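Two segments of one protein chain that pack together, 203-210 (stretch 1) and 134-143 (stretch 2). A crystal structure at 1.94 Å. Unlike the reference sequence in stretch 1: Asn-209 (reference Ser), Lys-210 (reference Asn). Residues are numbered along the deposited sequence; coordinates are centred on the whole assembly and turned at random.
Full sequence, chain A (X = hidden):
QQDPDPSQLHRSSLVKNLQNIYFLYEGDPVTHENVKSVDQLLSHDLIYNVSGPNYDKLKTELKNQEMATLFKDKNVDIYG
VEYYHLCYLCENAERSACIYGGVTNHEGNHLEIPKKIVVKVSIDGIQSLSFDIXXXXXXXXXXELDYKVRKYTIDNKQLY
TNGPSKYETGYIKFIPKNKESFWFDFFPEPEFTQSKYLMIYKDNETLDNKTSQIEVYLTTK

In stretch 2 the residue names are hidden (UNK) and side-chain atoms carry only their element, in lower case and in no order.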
# COMPACT_ATOMS: atom_id res chain seq x y z
N ASP A 203 16.59 -12.68 -11.94
CA ASP A 203 17.92 -12.55 -12.55
C ASP A 203 17.84 -12.68 -14.05
O ASP A 203 18.84 -12.65 -14.70
CB ASP A 203 18.95 -13.54 -11.97
CG ASP A 203 18.61 -15.02 -12.25
OD1 ASP A 203 17.82 -15.37 -13.18
OD2 ASP A 203 19.19 -15.88 -11.50
N ASN A 204 16.62 -12.83 -14.56
CA ASN A 204 16.35 -12.88 -16.00
C ASN A 204 17.15 -13.95 -16.71
O ASN A 204 17.45 -13.79 -17.87
CB ASN A 204 16.69 -11.52 -16.57
CG ASN A 204 16.01 -11.23 -17.87
OD1 ASN A 204 14.80 -11.45 -18.05
ND2 ASN A 204 16.78 -10.64 -18.78
N GLU A 205 17.47 -15.03 -16.00
CA GLU A 205 18.24 -16.14 -16.58
C GLU A 205 17.71 -16.57 -17.96
O GLU A 205 16.53 -16.83 -18.16
CB GLU A 205 18.27 -17.31 -15.58
CG GLU A 205 18.99 -18.54 -16.02
CD GLU A 205 20.52 -18.38 -16.19
OE1 GLU A 205 20.97 -17.49 -17.01
OE2 GLU A 205 21.27 -19.17 -15.51
N THR A 206 18.65 -16.64 -18.92
CA THR A 206 18.33 -16.94 -20.30
C THR A 206 19.24 -18.05 -20.88
O THR A 206 20.41 -18.13 -20.58
CB THR A 206 18.51 -15.59 -21.14
OG1 THR A 206 17.63 -14.55 -20.62
CG2 THR A 206 18.15 -15.77 -22.62
N LEU A 207 18.69 -18.92 -21.70
CA LEU A 207 19.58 -19.92 -22.24
C LEU A 207 19.26 -20.29 -23.61
O LEU A 207 18.22 -19.95 -24.12
CB LEU A 207 19.65 -21.13 -21.36
CG LEU A 207 18.26 -21.35 -20.81
CD1 LEU A 207 17.50 -21.95 -21.88
CD2 LEU A 207 18.31 -22.21 -19.62
N ASP A 208 20.19 -20.99 -24.23
CA ASP A 208 20.04 -21.38 -25.62
C ASP A 208 19.00 -22.52 -25.71
O ASP A 208 19.24 -23.61 -25.19
CB ASP A 208 21.45 -21.77 -26.02
CG ASP A 208 21.58 -22.39 -27.41
OD1 ASP A 208 20.54 -22.61 -28.07
OD2 ASP A 208 22.80 -22.62 -27.77
N ASN A 209 17.88 -22.32 -26.36
CA ASN A 209 16.96 -23.43 -26.36
C ASN A 209 17.30 -24.65 -27.19
O ASN A 209 16.64 -25.68 -27.00
CB ASN A 209 15.57 -22.97 -26.75
CG ASN A 209 15.58 -22.28 -28.01
OD1 ASN A 209 16.56 -21.70 -28.35
ND2 ASN A 209 14.47 -22.27 -28.72
N LYS A 210 18.30 -24.58 -28.07
CA LYS A 210 18.64 -25.73 -28.89
C LYS A 210 19.45 -26.65 -28.02
O LYS A 210 19.33 -27.86 -28.12
CB LYS A 210 19.53 -25.35 -30.11
CG LYS A 210 19.60 -26.44 -31.25
CD LYS A 210 18.24 -26.51 -31.94
CE LYS A 210 17.87 -25.10 -32.58
NZ LYS A 210 16.41 -24.80 -33.03
N UNK A 134 7.48 -25.78 -26.20
CA UNK A 134 7.98 -25.15 -27.42
C UNK A 134 8.21 -23.69 -27.19
O UNK A 134 7.44 -23.09 -26.48
o UNK A 134 5.99 -25.96 -31.50
c UNK A 134 5.57 -25.89 -30.32
c UNK A 134 6.50 -26.32 -29.18
o UNK A 134 4.45 -25.41 -30.04
c UNK A 134 6.93 -25.11 -28.51
N UNK A 135 9.21 -23.14 -27.88
CA UNK A 135 9.50 -21.71 -27.84
C UNK A 135 9.89 -21.24 -29.24
O UNK A 135 10.42 -22.02 -30.04
o UNK A 135 10.91 -19.98 -26.97
c UNK A 135 11.96 -22.11 -27.22
c UNK A 135 10.65 -21.37 -26.88
N UNK A 136 9.63 -19.97 -29.53
CA UNK A 136 9.95 -19.33 -30.80
C UNK A 136 11.27 -18.57 -30.69
O UNK A 136 11.73 -18.00 -31.67
n UNK A 136 6.45 -18.22 -30.81
c UNK A 136 8.86 -18.32 -31.21
o UNK A 136 7.26 -20.02 -31.86
c UNK A 136 7.45 -18.94 -31.31
N UNK A 137 11.88 -18.58 -29.51
CA UNK A 137 13.15 -17.88 -29.28
C UNK A 137 14.43 -18.71 -29.23
O UNK A 137 14.49 -19.81 -28.65
c UNK A 137 10.81 -14.38 -26.30
c UNK A 137 13.08 -17.09 -27.95
c UNK A 137 11.96 -16.03 -27.87
c UNK A 137 12.00 -15.30 -26.48
n UNK A 137 9.55 -15.17 -26.08
N UNK A 138 15.48 -18.14 -29.82
CA UNK A 138 16.80 -18.77 -29.83
C UNK A 138 17.33 -18.78 -28.40
O UNK A 138 17.82 -19.80 -27.90
c UNK A 138 17.28 -18.00 -32.27
n UNK A 138 18.84 -16.08 -35.25
c UNK A 138 17.74 -17.99 -30.75
c UNK A 138 18.11 -17.02 -33.15
c UNK A 138 17.74 -16.96 -34.64
N UNK A 139 17.28 -17.60 -27.77
CA UNK A 139 17.68 -17.45 -26.38
C UNK A 139 16.35 -17.13 -25.63
O UNK A 139 15.71 -16.06 -25.82
c UNK A 139 21.61 -17.89 -24.56
c UNK A 139 20.12 -16.54 -26.79
c UNK A 139 18.72 -16.33 -26.18
s UNK A 139 21.20 -17.96 -26.32
N UNK A 140 15.95 -18.07 -24.80
CA UNK A 140 14.68 -17.93 -24.08
C UNK A 140 14.91 -17.83 -22.60
O UNK A 140 15.86 -18.43 -22.09
c UNK A 140 13.87 -19.17 -24.31
c UNK A 140 13.63 -19.30 -25.74
c UNK A 140 14.64 -20.36 -23.91
N UNK A 141 14.08 -17.07 -21.88
CA UNK A 141 14.31 -17.06 -20.44
C UNK A 141 13.88 -18.39 -19.84
O UNK A 141 13.03 -19.04 -20.38
c UNK A 141 13.56 -15.93 -19.65
c UNK A 141 13.81 -14.55 -20.30
o UNK A 141 12.16 -16.21 -19.63
N UNK A 142 14.54 -18.80 -18.76
CA UNK A 142 14.15 -20.02 -18.03
C UNK A 142 12.64 -19.79 -17.61
O UNK A 142 11.77 -20.71 -17.66
c UNK A 142 15.04 -20.15 -16.78
N UNK A 143 12.33 -18.55 -17.22
CA UNK A 143 10.98 -18.24 -16.85
C UNK A 143 9.96 -18.73 -17.90
O UNK A 143 8.95 -19.43 -17.61
c UNK A 143 9.42 -16.32 -16.10
n UNK A 143 8.01 -14.53 -15.36
c UNK A 143 10.82 -16.70 -16.62
c UNK A 143 9.20 -14.87 -15.84
o UNK A 143 10.06 -14.03 -16.09
O HOH W 1 14.68 -16.68 -16.21

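Position 134 carries three carbons in a row, the third bearing two oxygens. This carboxylate is Glu-134; it points away from stretch 1 and is exposed, as suits a charge.

At 135 a single carbon bears one oxygen and one carbon, and the side chain points toward stretch 1: Thr-135. Its OG1 accepts a hydrogen bond from the backbone N of the residue at 137 (3.1 Å), steadying the corner between them. Position 136, at that corner, has two carbons, the second carrying one oxygen and one nitrogen. It is Asn-136, directed away and free of contact.

Positions 137 and 138 each show four carbons in a row ending in nitrogen, the pattern of lysine. The end of Lys-137 leads away from stretch 1. Lys-138 is exposed and also points away, its NZ hydrogen-bonded elsewhere in the structure; what it offers stretch 1 is backbone, since its O accepts a hydrogen bond from Asn-209 N (3.0 Å).

At 139 the unbranched run of two carbons, sulfur and one carbon identifies Met-139. Its flexible chain, m at all three chi angles, folds back over the neighbouring strand, bringing CE 3.4 Å from Asp-208 N, while its CB lies 3.6 Å from Thr-206 CG2.

Position 140 has one carbon carrying two more, hence Val-140. Branched at CB and wholly apolar, it suits a buried strand site; its CG2 lies 3.9 Å from Leu-207 CD1.

At 141 one carbon bears an oxygen and a carbon. The methyl carbon lies 3.8 Å from Thr-206 OG1, and the oxygen caps a backbone N just past the stretch. This is Thr-141, at the N-cap, where a short hydroxyl side chain can satisfy a free helical NH.

Position 142 has one side-chain carbon: Ala-142, small and helix-compatible, its CB 4.3 Å from Glu-205 CG. At 143 three carbons, the third with one oxygen and one nitrogen, give Gln-143, whose side chain does not reach stretch 1.

The contact is chiefly an antiparallel strand pairing. Leu-207 and Val-140 exchange hydrogen bonds, Leu-207 N to Val-140 O (2.9 Å) and Val-140 N to Leu-207 O (3.0 Å), and their side chains share one face; Thr-206, Asp-208, Met-139 and Thr-141 occupy the other. Ala-142 N extends the ladder to Glu-205 O (2.9 Å). A water accepts from Gln-143 N (3.2 Å from its O) and donates to Glu-205 O (2.7 Å), linking the helix start to the loop.

Stretch 2 134-143: ETNKKMVTAQ
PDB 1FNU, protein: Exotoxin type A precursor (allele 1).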